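Local coordinates for protein NADPH-ferredoxin reductase FprA (Mycobacterium tuberculosis, PDB 1LQT) that uses FAD to carry electrons between NADPH and ferredoxin, and may supply electrons to P450 systems, at residues A15-A20 and S64-K69; L42-G47 and A448-I453; L48-V53 and R439-L444. All coordinates share one frame; numbering follows the deposited sequence.

Contact 1: residues A15-A20 and S64-K69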
loop_
_atom_site.group_PDB
_atom_site.type_symbol
_atom_site.label_atom_id
_atom_site.label_comp_id
_atom_site.label_asym_id
_atom_site.label_seq_id
_atom_site.Cartn_x
_atom_site.Cartn_y
_atom_site.Cartn_z
ATOM N N ALA A 15 4.965 11.712 0.316
ATOM C CA ALA A 15 6.230 12.378 0.029
ATOM C C ALA A 15 6.072 13.453 -1.034
ATOM O O ALA A 15 6.569 14.565 -0.887
ATOM C CB ALA A 15 7.248 11.358 -0.405
ATOM N N PHE A 16 5.413 13.100 -2.137
ATOM C CA PHE A 16 5.250 14.060 -3.226
ATOM C C PHE A 16 4.314 15.194 -2.908
ATOM O O PHE A 16 4.537 16.338 -3.348
ATOM C CB PHE A 16 4.871 13.364 -4.538
ATOM C CG PHE A 16 6.070 12.933 -5.300
ATOM C CD1 PHE A 16 6.804 13.878 -6.010
ATOM C CD2 PHE A 16 6.502 11.612 -5.315
ATOM C CE1 PHE A 16 7.941 13.503 -6.701
ATOM C CE2 PHE A 16 7.643 11.270 -5.992
ATOM C CZ PHE A 16 8.355 12.206 -6.670
ATOM N N PHE A 17 3.273 14.934 -2.120
ATOM C CA PHE A 17 2.416 16.016 -1.677
ATOM C C PHE A 17 3.184 16.942 -0.725
ATOM O O PHE A 17 3.074 18.166 -0.817
ATOM C CB PHE A 17 1.142 15.483 -1.028
ATOM C CG PHE A 17 0.181 14.780 -2.002
ATOM C CD1 PHE A 17 -0.135 15.298 -3.234
ATOM C CD2 PHE A 17 -0.435 13.609 -1.624
ATOM C CE1 PHE A 17 -1.005 14.644 -4.062
ATOM C CE2 PHE A 17 -1.326 12.981 -2.475
ATOM C CZ PHE A 17 -1.602 13.502 -3.661
ATOM N N ALA A 18 4.000 16.366 0.140
ATOM C CA ALA A 18 4.826 17.193 1.020
ATOM C C ALA A 18 5.785 18.058 0.200
ATOM O O ALA A 18 5.953 19.237 0.469
ATOM C CB ALA A 18 5.583 16.321 2.002
ATOM N N ALA A 19 6.427 17.436 -0.795
ATOM C CA ALA A 19 7.354 18.179 -1.644
ATOM C C ALA A 19 6.655 19.348 -2.303
ATOM O O ALA A 19 7.169 20.477 -2.320
ATOM C CB ALA A 19 7.971 17.265 -2.683
ATOM N N ALA A 20 5.481 19.088 -2.856
ATOM C CA ALA A 20 4.743 20.144 -3.509
ATOM C C ALA A 20 4.384 21.250 -2.543
ATOM O O ALA A 20 4.480 22.434 -2.881
ATOM C CB ALA A 20 3.498 19.593 -4.201
ATOM N N SER A 64 0.721 9.891 -10.989
ATOM C CA SER A 64 2.165 9.989 -11.099
ATOM C C SER A 64 2.619 11.153 -11.977
ATOM O O SER A 64 3.713 11.654 -11.792
ATOM C CB SER A 64 2.745 8.665 -11.560
ATOM O OG SER A 64 2.307 8.314 -12.851
ATOM N N LYS A 65 1.788 11.595 -12.914
ATOM C CA LYS A 65 2.163 12.731 -13.735
ATOM C C LYS A 65 2.382 13.966 -12.894
ATOM O O LYS A 65 3.251 14.774 -13.165
ATOM C CB LYS A 65 1.069 13.012 -14.754
ATOM C CG LYS A 65 0.999 12.054 -15.877
ATOM C CD LYS A 65 2.038 12.387 -16.920
ATOM C CE LYS A 65 1.789 11.676 -18.204
ATOM N NZ LYS A 65 2.781 12.130 -19.194
ATOM N N GLN A 66 1.548 14.145 -11.873
ATOM C CA GLN A 66 1.688 15.257 -10.939
ATOM C C GLN A 66 3.032 15.175 -10.219
ATOM O O GLN A 66 3.697 16.183 -9.999
ATOM C CB GLN A 66 0.573 15.228 -9.878
ATOM C CG GLN A 66 -0.751 15.652 -10.293
ATOM C CD GLN A 66 -1.709 15.807 -9.089
ATOM O OE1 GLN A 66 -1.286 16.017 -7.908
ATOM N NE2 GLN A 66 -2.990 15.697 -9.380
ATOM N N PHE A 67 3.392 13.965 -9.794
ATOM C CA PHE A 67 4.648 13.759 -9.118
ATOM C C PHE A 67 5.808 14.101 -10.051
ATOM O O PHE A 67 6.788 14.697 -9.633
ATOM C CB PHE A 67 4.782 12.308 -8.605
ATOM C CG PHE A 67 3.634 11.830 -7.708
ATOM C CD1 PHE A 67 2.748 12.708 -7.105
ATOM C CD2 PHE A 67 3.450 10.480 -7.520
ATOM C CE1 PHE A 67 1.750 12.234 -6.289
ATOM C CE2 PHE A 67 2.425 10.001 -6.702
ATOM C CZ PHE A 67 1.594 10.872 -6.111
ATOM N N GLU A 68 5.680 13.723 -11.311
ATOM C CA GLU A 68 6.729 14.009 -12.300
ATOM C C GLU A 68 6.883 15.513 -12.496
ATOM O O GLU A 68 7.989 16.009 -12.622
ATOM C CB GLU A 68 6.414 13.332 -13.624
ATOM C CG GLU A 68 6.566 11.818 -13.536
ATOM C CD GLU A 68 6.154 11.097 -14.798
ATOM O OE1 GLU A 68 5.032 11.344 -15.271
ATOM O OE2 GLU A 68 6.916 10.272 -15.268
ATOM N N LYS A 69 5.776 16.230 -12.512
ATOM C CA LYS A 69 5.841 17.670 -12.654
ATOM C C LYS A 69 6.559 18.292 -11.459
ATOM O O LYS A 69 7.389 19.168 -11.634
ATOM C CB LYS A 69 4.436 18.241 -12.812
ATOM C CG LYS A 69 4.398 19.733 -13.116
ATOM C CD LYS A 69 2.995 20.222 -13.434
ATOM C CE LYS A 69 2.910 21.731 -13.346
ATOM N NZ LYS A 69 3.922 22.339 -14.240
#
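Phe16 and Phe67 lie with their rings almost parallel, 9° between the planes, but slid so far apart that they barely overlap. The offset lets each CB sit on the other ring. Phe67 CB stands over the centre of the Phe16 ring, 3.6 Å from its centroid and 11° off the normal. Phe16 CB covers the Phe67 ring less squarely, and its closest approach is 3.4 Å to Phe67 CD1. These two reciprocal CH-pi contacts form the tight part of the interface. The backbones are also nearest here, with Phe16 CA and Phe67 CA 5.9 Å apart.

Phe17 adds a second aromatic geometry. The edge of Phe67 points at the Phe17 face in a T-shaped pair, planes at 83° and centroids 5.9 Å apart. Asn371, Lys372 and Ala375 of helix 370-391 also touch the Phe17 side chain.

The Gln66 side is looser. This residue is exposed, and its chain, extended beyond CG, brings OE1 only to 4.1 Å from Phe17 CE1, at the ring edge.

The three phenylalanines form an aromatic cluster. It packs helix 64-71 on helix 13-28, which follows the first strand of the FAD-binding Rossmann-type fold.

Contact 2: residues L42-G47 and A448-I453. With FAD (flavin-adenine dinucleotide), chain H.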
loop_
_atom_site.group_PDB
_atom_site.type_symbol
_atom_site.label_atom_id
_atom_site.label_comp_id
_atom_site.label_asym_id
_atom_site.label_seq_id
_atom_site.Cartn_x
_atom_site.Cartn_y
_atom_site.Cartn_z
ATOM N N LEU A 42 13.719 2.059 -3.010
ATOM C CA LEU A 42 13.718 1.348 -4.279
ATOM C C LEU A 42 14.376 2.192 -5.351
ATOM O O LEU A 42 14.520 3.401 -5.213
ATOM C CB LEU A 42 12.270 1.055 -4.703
ATOM C CG LEU A 42 11.472 0.241 -3.699
ATOM C CD1 LEU A 42 10.082 -0.008 -4.253
ATOM C CD2 LEU A 42 12.123 -1.071 -3.342
ATOM N N PRO A 43 14.761 1.590 -6.471
ATOM C CA PRO A 43 15.259 2.380 -7.593
ATOM C C PRO A 43 14.195 3.264 -8.240
ATOM O O PRO A 43 14.526 4.193 -8.974
ATOM C CB PRO A 43 15.745 1.308 -8.587
ATOM C CG PRO A 43 16.073 0.158 -7.714
ATOM C CD PRO A 43 14.999 0.152 -6.682
ATOM N N THR A 44 12.934 2.931 -7.997
ATOM C CA THR A 44 11.799 3.547 -8.651
ATOM C C THR A 44 10.978 4.350 -7.652
ATOM O O THR A 44 10.777 3.880 -6.541
ATOM C CB THR A 44 10.903 2.466 -9.275
ATOM O OG1 THR A 44 10.430 1.590 -8.231
ATOM C CG2 THR A 44 11.645 1.584 -10.264
ATOM N N PRO A 45 10.464 5.504 -8.068
ATOM C CA PRO A 45 9.608 6.324 -7.213
ATOM C C PRO A 45 8.168 5.843 -7.251
ATOM O O PRO A 45 7.802 4.898 -7.958
ATOM C CB PRO A 45 9.733 7.706 -7.855
ATOM C CG PRO A 45 9.817 7.370 -9.342
ATOM C CD PRO A 45 10.673 6.139 -9.380
ATOM N N TRP A 46 7.361 6.533 -6.447
ATOM C CA TRP A 46 5.896 6.519 -6.468
ATOM C C TRP A 46 5.238 5.605 -5.440
ATOM O O TRP A 46 4.027 5.612 -5.292
ATOM C CB TRP A 46 5.286 6.337 -7.864
ATOM C CG TRP A 46 5.822 7.326 -8.900
ATOM C CD1 TRP A 46 6.434 8.559 -8.677
ATOM C CD2 TRP A 46 5.759 7.172 -10.303
ATOM N NE1 TRP A 46 6.782 9.128 -9.866
ATOM C CE2 TRP A 46 6.403 8.288 -10.882
ATOM C CE3 TRP A 46 5.259 6.183 -11.150
ATOM C CZ2 TRP A 46 6.511 8.452 -12.274
ATOM C CZ3 TRP A 46 5.367 6.351 -12.511
ATOM C CH2 TRP A 46 6.011 7.458 -13.059
ATOM N N GLY A 47 6.028 4.836 -4.716
ATOM C CA GLY A 47 5.505 4.020 -3.644
ATOM C C GLY A 47 4.410 3.114 -4.133
ATOM O O GLY A 47 4.519 2.448 -5.164
ATOM N N ALA A 448 18.574 -6.377 -9.116
ATOM C CA ALA A 448 19.670 -6.557 -10.071
ATOM C C ALA A 448 19.282 -6.070 -11.466
ATOM O O ALA A 448 20.051 -5.422 -12.145
ATOM C CB ALA A 448 20.117 -7.991 -10.115
ATOM N N GLU A 449 18.073 -6.396 -11.898
ATOM C CA GLU A 449 17.660 -5.972 -13.244
ATOM C C GLU A 449 17.381 -4.482 -13.299
ATOM O O GLU A 449 17.667 -3.845 -14.291
ATOM C CB GLU A 449 16.463 -6.743 -13.728
ATOM C CG GLU A 449 16.618 -8.253 -13.897
ATOM C CD GLU A 449 15.209 -8.901 -13.856
ATOM O OE1 GLU A 449 14.652 -9.286 -14.907
ATOM O OE2 GLU A 449 14.576 -8.976 -12.779
ATOM N N LEU A 450 16.800 -3.932 -12.232
ATOM C CA LEU A 450 16.622 -2.496 -12.158
ATOM C C LEU A 450 17.935 -1.758 -12.256
ATOM O O LEU A 450 18.042 -0.755 -12.966
ATOM C CB LEU A 450 15.882 -2.105 -10.867
ATOM C CG LEU A 450 14.394 -2.440 -10.877
ATOM C CD1 LEU A 450 13.851 -2.560 -9.465
ATOM C CD2 LEU A 450 13.616 -1.387 -11.696
ATOM N N LEU A 451 18.921 -2.225 -11.517
ATOM C CA LEU A 451 20.209 -1.558 -11.519
ATOM C C LEU A 451 21.003 -1.779 -12.793
ATOM O O LEU A 451 21.778 -0.912 -13.205
ATOM C CB LEU A 451 21.020 -1.972 -10.297
ATOM C CG LEU A 451 20.430 -1.561 -8.955
ATOM C CD1 LEU A 451 21.411 -1.970 -7.854
ATOM C CD2 LEU A 451 20.124 -0.088 -8.832
ATOM N N ARG A 452 20.796 -2.906 -13.462
ATOM C CA ARG A 452 21.449 -3.142 -14.754
ATOM C C ARG A 452 21.084 -2.020 -15.706
ATOM O O ARG A 452 21.912 -1.548 -16.476
ATOM C CB ARG A 452 21.017 -4.500 -15.310
ATOM C CG ARG A 452 21.546 -4.892 -16.680
ATOM C CD ARG A 452 21.003 -6.233 -17.088
ATOM N NE ARG A 452 21.559 -6.718 -18.323
ATOM C CZ ARG A 452 21.113 -7.793 -18.934
ATOM N NH1 ARG A 452 20.093 -8.458 -18.431
ATOM N NH2 ARG A 452 21.662 -8.191 -20.072
ATOM N N ILE A 453 19.828 -1.587 -15.649
ATOM C CA ILE A 453 19.333 -0.573 -16.556
ATOM C C ILE A 453 19.536 0.828 -15.998
ATOM O O ILE A 453 19.881 1.738 -16.718
ATOM C CB ILE A 453 17.834 -0.850 -16.895
ATOM C CG1 ILE A 453 17.663 -2.218 -17.536
ATOM C CG2 ILE A 453 17.262 0.285 -17.750
ATOM C CD1 ILE A 453 18.603 -2.543 -18.679
HETATM P PA FAD H . 3.684 4.606 0.179
HETATM O O1A FAD H . 3.765 3.234 0.713
HETATM O O2A FAD H . 2.933 4.873 -1.073
HETATM O O5B FAD H . 5.169 5.152 -0.059
HETATM C C5B FAD H . 6.194 4.883 0.906
HETATM C C4B FAD H . 7.521 4.987 0.165
HETATM O O4B FAD H . 8.549 5.016 1.152
HETATM C C3B FAD H . 7.818 3.798 -0.756
HETATM O O3B FAD H . 8.251 4.206 -2.033
HETATM C C2B FAD H . 8.872 3.041 0.009
HETATM O O2B FAD H . 9.723 2.224 -0.763
HETATM C C1B FAD H . 9.608 4.180 0.726
HETATM N N9A FAD H . 10.367 3.773 1.901
HETATM C C8A FAD H . 9.916 2.985 2.925
HETATM N N7A FAD H . 10.841 2.808 3.861
HETATM C C5A FAD H . 11.949 3.488 3.396
HETATM C C6A FAD H . 13.227 3.652 3.937
HETATM N N6A FAD H . 13.602 3.169 5.111
HETATM N N1A FAD H . 14.105 4.407 3.220
HETATM C C2A FAD H . 13.711 4.958 2.040
HETATM N N3A FAD H . 12.505 4.845 1.469
HETATM C C4A FAD H . 11.658 4.100 2.186
HETATM N N1 FAD H . -5.436 4.382 -3.245
HETATM C C2 FAD H . -6.211 4.870 -4.254
HETATM O O2 FAD H . -6.550 6.038 -4.277
HETATM N N3 FAD H . -6.636 4.005 -5.249
HETATM C C4 FAD H . -6.257 2.697 -5.337
HETATM O O4 FAD H . -6.644 1.977 -6.284
HETATM C C4X FAD H . -5.418 2.216 -4.326
HETATM N N5 FAD H . -4.970 0.913 -4.352
HETATM C C5X FAD H . -4.181 0.445 -3.333
HETATM C C6 FAD H . -3.755 -0.861 -3.340
HETATM C C7 FAD H . -3.022 -1.402 -2.298
HETATM C C7M FAD H . -2.562 -2.832 -2.357
HETATM C C8 FAD H . -2.681 -0.568 -1.226
HETATM C C8M FAD H . -1.906 -1.107 -0.055
HETATM C C9 FAD H . -3.085 0.765 -1.214
HETATM C C9A FAD H . -3.835 1.290 -2.258
HETATM N N10 FAD H . -4.271 2.619 -2.256
HETATM C C10 FAD H . -5.037 3.089 -3.293
HETATM C "C1'" FAD H . -3.886 3.571 -1.174
HETATM C "C2'" FAD H . -2.564 4.270 -1.490
HETATM O "O2'" FAD H . -1.647 3.298 -1.925
HETATM C "C3'" FAD H . -2.037 4.975 -0.226
HETATM O "O3'" FAD H . -2.944 5.984 0.206
HETATM C "C4'" FAD H . -0.723 5.736 -0.402
HETATM O "O4'" FAD H . 0.141 5.080 -1.325
HETATM C "C5'" FAD H . -0.017 5.905 0.944
HETATM O "O5'" FAD H . 1.071 6.801 0.685
HETATM P P FAD H . 2.390 6.891 1.562
HETATM O O1P FAD H . 3.177 7.963 0.912
HETATM O O2P FAD H . 2.114 7.018 3.025
HETATM O O3P FAD H . 3.115 5.489 1.413
#
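Pro43 packs on Leu450 and Leu451, and Thr44 on Leu450, in an apolar contact at the edge of the Rossmann-type FAD domain. The loop 42-47 follows strand 34-40, the strand next to 4-9 in the parallel part of the sheet. The partner is helix 447-454, close to the C-terminus of the chain.

Leu450 makes most of the helix's share. Its CB lies 3.9 Å from Pro43 CG, and its CD1 branch reaches the same edge of the proline ring. Its CG stands anti to the carbonyl carbon (chi1 -74°), and the two methyl groups part company from there. CD1 stays on Pro43, while CD2 meets Thr44 CG2 at 3.8 Å. The Leu450 side chain crosses those of Pro43 and Thr44 at about a right angle. Ile426 of helix 420-434 also touches Leu450.

Leu451 follows with a smaller share. Its CD2 comes to 4.2 Å from Pro43 CG, and the same two side chains both touch Val418 of strand 418-419.

The far end of the loop serves the cofactor. Gly47, at the N-cap of the next helix, has a positive phi of 55°, and its CA lies 3.2 Å from FAD O3B.

Contact 3: residues L48-V53 and R439-L444. With FAD (flavin-adenine dinucleotide), chain H.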
loop_
_atom_site.group_PDB
_atom_site.type_symbol
_atom_site.label_atom_id
_atom_site.label_comp_id
_atom_site.label_asym_id
_atom_site.label_seq_id
_atom_site.Cartn_x
_atom_site.Cartn_y
_atom_site.Cartn_z
ATOM N N LEU A 48 3.330 3.044 -3.374
ATOM C CA LEU A 48 2.210 2.145 -3.679
ATOM C C LEU A 48 1.472 2.575 -4.936
ATOM O O LEU A 48 0.721 1.769 -5.486
ATOM C CB LEU A 48 1.255 2.042 -2.506
ATOM C CG LEU A 48 1.765 1.265 -1.293
ATOM C CD1 LEU A 48 0.802 1.461 -0.138
ATOM C CD2 LEU A 48 1.913 -0.215 -1.601
ATOM N N VAL A 49 1.659 3.795 -5.445
ATOM C CA VAL A 49 1.025 4.107 -6.725
ATOM C C VAL A 49 1.557 3.127 -7.784
ATOM O O VAL A 49 0.814 2.693 -8.659
ATOM C CB VAL A 49 1.230 5.571 -7.119
ATOM C CG1 VAL A 49 0.829 5.860 -8.548
ATOM C CG2 VAL A 49 0.492 6.481 -6.168
ATOM N N ARG A 50 2.836 2.831 -7.743
ATOM C CA ARG A 50 3.451 1.831 -8.598
ATOM C C ARG A 50 3.267 0.412 -8.081
ATOM O O ARG A 50 2.829 -0.461 -8.839
ATOM C CB ARG A 50 4.939 2.145 -8.771
ATOM C CG ARG A 50 5.697 1.104 -9.563
ATOM C CD ARG A 50 7.160 1.382 -9.650
ATOM N NE ARG A 50 7.936 0.252 -10.103
ATOM C CZ ARG A 50 8.416 0.069 -11.346
ATOM N NH1 ARG A 50 8.179 0.941 -12.299
ATOM N NH2 ARG A 50 9.146 -0.990 -11.606
ATOM N N SER A 51 3.562 0.160 -6.805
ATOM C CA SER A 51 3.664 -1.215 -6.332
ATOM C C SER A 51 2.446 -1.783 -5.631
ATOM O O SER A 51 2.441 -2.967 -5.333
ATOM C CB SER A 51 4.855 -1.372 -5.428
ATOM O OG SER A 51 4.651 -0.783 -4.151
ATOM N N GLY A 52 1.472 -0.935 -5.362
ATOM C CA GLY A 52 0.286 -1.326 -4.622
ATOM C C GLY A 52 -0.972 -1.361 -5.459
ATOM O O GLY A 52 -1.588 -2.398 -5.607
ATOM N N VAL A 53 -1.314 -0.223 -6.044
ATOM C CA VAL A 53 -2.463 -0.114 -6.906
ATOM C C VAL A 53 -2.437 -1.275 -7.889
ATOM O O VAL A 53 -1.410 -1.573 -8.511
ATOM C CB VAL A 53 -2.493 1.249 -7.632
ATOM C CG1 VAL A 53 -3.652 1.299 -8.596
ATOM C CG2 VAL A 53 -2.575 2.403 -6.644
ATOM N N ARG A 439 0.626 -3.440 -23.317
ATOM C CA ARG A 439 0.725 -3.225 -21.886
ATOM C C ARG A 439 1.304 -1.852 -21.597
ATOM O O ARG A 439 2.125 -1.369 -22.382
ATOM C CB ARG A 439 1.633 -4.289 -21.267
ATOM C CG ARG A 439 1.206 -5.713 -21.602
ATOM C CD ARG A 439 2.226 -6.760 -21.295
ATOM N NE ARG A 439 2.376 -6.990 -19.867
ATOM C CZ ARG A 439 3.187 -7.903 -19.340
ATOM N NH1 ARG A 439 3.972 -8.663 -20.090
ATOM N NH2 ARG A 439 3.275 -8.039 -18.027
ATOM N N PRO A 440 0.963 -1.221 -20.474
ATOM C CA PRO A 440 1.570 0.080 -20.189
ATOM C C PRO A 440 3.086 -0.004 -20.001
ATOM O O PRO A 440 3.805 0.913 -20.362
ATOM C CB PRO A 440 0.848 0.538 -18.908
ATOM C CG PRO A 440 -0.445 -0.207 -18.934
ATOM C CD PRO A 440 -0.152 -1.513 -19.545
ATOM N N ARG A 441 3.515 -1.101 -19.400
ATOM C CA ARG A 441 4.926 -1.339 -19.181
ATOM C C ARG A 441 5.104 -2.803 -18.807
ATOM O O ARG A 441 4.140 -3.480 -18.441
ATOM C CB ARG A 441 5.507 -0.449 -18.077
ATOM C CG ARG A 441 4.988 -0.761 -16.701
ATOM C CD ARG A 441 5.583 0.126 -15.604
ATOM N NE ARG A 441 5.282 1.538 -15.809
ATOM C CZ ARG A 441 6.169 2.548 -15.953
ATOM N NH1 ARG A 441 7.496 2.379 -15.895
ATOM N NH2 ARG A 441 5.708 3.766 -16.156
ATOM N N VAL A 442 6.351 -3.263 -18.888
ATOM C CA VAL A 442 6.757 -4.530 -18.268
ATOM C C VAL A 442 7.821 -4.149 -17.290
ATOM O O VAL A 442 8.846 -3.605 -17.664
ATOM C CB VAL A 442 7.265 -5.583 -19.277
ATOM C CG1 VAL A 442 7.654 -6.836 -18.554
ATOM C CG2 VAL A 442 6.249 -5.853 -20.343
ATOM N N LYS A 443 7.565 -4.404 -16.020
ATOM C CA LYS A 443 8.450 -3.985 -14.965
ATOM C C LYS A 443 9.647 -4.882 -14.797
ATOM O O LYS A 443 9.578 -6.090 -14.929
ATOM C CB LYS A 443 7.690 -3.924 -13.646
ATOM C CG LYS A 443 6.664 -2.828 -13.576
ATOM C CD LYS A 443 5.905 -2.888 -12.272
ATOM C CE LYS A 443 4.890 -1.802 -12.174
ATOM N NZ LYS A 443 4.046 -1.971 -10.920
ATOM N N LEU A 444 10.760 -4.239 -14.443
ATOM C CA LEU A 444 11.965 -4.924 -14.010
ATOM C C LEU A 444 11.711 -5.297 -12.533
ATOM O O LEU A 444 11.491 -4.430 -11.685
ATOM C CB LEU A 444 13.150 -3.982 -14.171
ATOM C CG LEU A 444 13.462 -3.625 -15.626
ATOM C CD1 LEU A 444 14.324 -2.401 -15.682
ATOM C CD2 LEU A 444 14.151 -4.787 -16.322
HETATM P PA FAD H . 3.684 4.606 0.179
HETATM O O1A FAD H . 3.765 3.234 0.713
HETATM O O2A FAD H . 2.933 4.873 -1.073
HETATM O O5B FAD H . 5.169 5.152 -0.059
HETATM C C5B FAD H . 6.194 4.883 0.906
HETATM C C4B FAD H . 7.521 4.987 0.165
HETATM O O4B FAD H . 8.549 5.016 1.152
HETATM C C3B FAD H . 7.818 3.798 -0.756
HETATM O O3B FAD H . 8.251 4.206 -2.033
HETATM C C2B FAD H . 8.872 3.041 0.009
HETATM O O2B FAD H . 9.723 2.224 -0.763
HETATM C C1B FAD H . 9.608 4.180 0.726
HETATM N N9A FAD H . 10.367 3.773 1.901
HETATM C C8A FAD H . 9.916 2.985 2.925
HETATM N N7A FAD H . 10.841 2.808 3.861
HETATM C C5A FAD H . 11.949 3.488 3.396
HETATM C C6A FAD H . 13.227 3.652 3.937
HETATM N N6A FAD H . 13.602 3.169 5.111
HETATM N N1A FAD H . 14.105 4.407 3.220
HETATM C C2A FAD H . 13.711 4.958 2.040
HETATM N N3A FAD H . 12.505 4.845 1.469
HETATM C C4A FAD H . 11.658 4.100 2.186
HETATM N N1 FAD H . -5.436 4.382 -3.245
HETATM C C2 FAD H . -6.211 4.870 -4.254
HETATM O O2 FAD H . -6.550 6.038 -4.277
HETATM N N3 FAD H . -6.636 4.005 -5.249
HETATM C C4 FAD H . -6.257 2.697 -5.337
HETATM O O4 FAD H . -6.644 1.977 -6.284
HETATM C C4X FAD H . -5.418 2.216 -4.326
HETATM N N5 FAD H . -4.970 0.913 -4.352
HETATM C C5X FAD H . -4.181 0.445 -3.333
HETATM C C6 FAD H . -3.755 -0.861 -3.340
HETATM C C7 FAD H . -3.022 -1.402 -2.298
HETATM C C7M FAD H . -2.562 -2.832 -2.357
HETATM C C8 FAD H . -2.681 -0.568 -1.226
HETATM C C8M FAD H . -1.906 -1.107 -0.055
HETATM C C9 FAD H . -3.085 0.765 -1.214
HETATM C C9A FAD H . -3.835 1.290 -2.258
HETATM N N10 FAD H . -4.271 2.619 -2.256
HETATM C C10 FAD H . -5.037 3.089 -3.293
HETATM C "C1'" FAD H . -3.886 3.571 -1.174
HETATM C "C2'" FAD H . -2.564 4.270 -1.490
HETATM O "O2'" FAD H . -1.647 3.298 -1.925
HETATM C "C3'" FAD H . -2.037 4.975 -0.226
HETATM O "O3'" FAD H . -2.944 5.984 0.206
HETATM C "C4'" FAD H . -0.723 5.736 -0.402
HETATM O "O4'" FAD H . 0.141 5.080 -1.325
HETATM C "C5'" FAD H . -0.017 5.905 0.944
HETATM O "O5'" FAD H . 1.071 6.801 0.685
HETATM P P FAD H . 2.390 6.891 1.562
HETATM O O1P FAD H . 3.177 7.963 0.912
HETATM O O2P FAD H . 2.114 7.018 3.025
HETATM O O3P FAD H . 3.115 5.489 1.413
HETATM O O HOH W 1 10.117 -3.039 -9.779
#
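The carbonyl oxygen of Arg50 accepts a 2.8 Å hydrogen bond from Lys443 NZ. The ammonium group comes from above the carbonyl plane, 46° out of it. Lys443 NZ also bonds to Asn133 O, so two backbone carbonyls hold this buried amine.

The two long side chains slide past each other in opposite directions. Arg50 is extended from CG to NE, with CG anti to the backbone N, and this carries its guanidinium out to the 439-444 loop. Lys443 is extended too, and its aliphatic part lies over one face of that guanidinium. Its CG is 3.7 Å from Arg50 NH2, and its CD is set toward the rim of the group.

Water 1 sits at the guanidinium edge, in its plane. It accepts from Arg50 NH2 at 2.9 Å and donates to Leu444 O at 2.7 Å, bridging the two segments.

Helix 48-51 is the short helix after the loop that follows strand 34-40 of the Rossmann-type FAD domain. Leu48 N gives a nearly straight hydrogen bond to the FAD phosphate oxygen O2A, 3.0 Å long at 172°. Beyond the helix, Val53 CG2 reaches the flavin, 3.6 Å from FAD N5.

Arg441 brings a second guanidinium, turned 72° from that of Arg50. Arg441 NH1 and Arg50 NH1 are 3.9 Å apart. Both form salt bridges to Glu430 OE1 of helix 420-434, so one carboxylate oxygen is shared by the two guanidinium groups. Arg441 NH1 also pairs with Asp427 OD1, while the other carboxylate oxygen of Glu430, OE2, accepts from Leu444 N.

The first segments of contacts 2 and 3 are consecutive, 42-47 and 48-53, and both touch FAD. Their centres lie 12 Å apart. The partner segments, 439-444 and 448-453, are also close in sequence, and Leu444 O is 3.6 Å from Leu450 CG. Between the first segments, Thr44 OG1 comes within 3.4 Å of Arg50 NE. Contact 1 lies about 17 to 18 Å from the other two, centre to centre. Trp46 joins it to contact 2: its CD1 is 3.7 Å from Phe67 CD2, and its CE3 is 3.6 Å from Ser64 CB. Val49 CG2 meets Phe67 CE2 at 4.1 Å, linking contacts 1 and 3. Contact 1 stands back from the cofactor: the nearest atoms of the Phe17 side chain and FAD are about 7 Å apart.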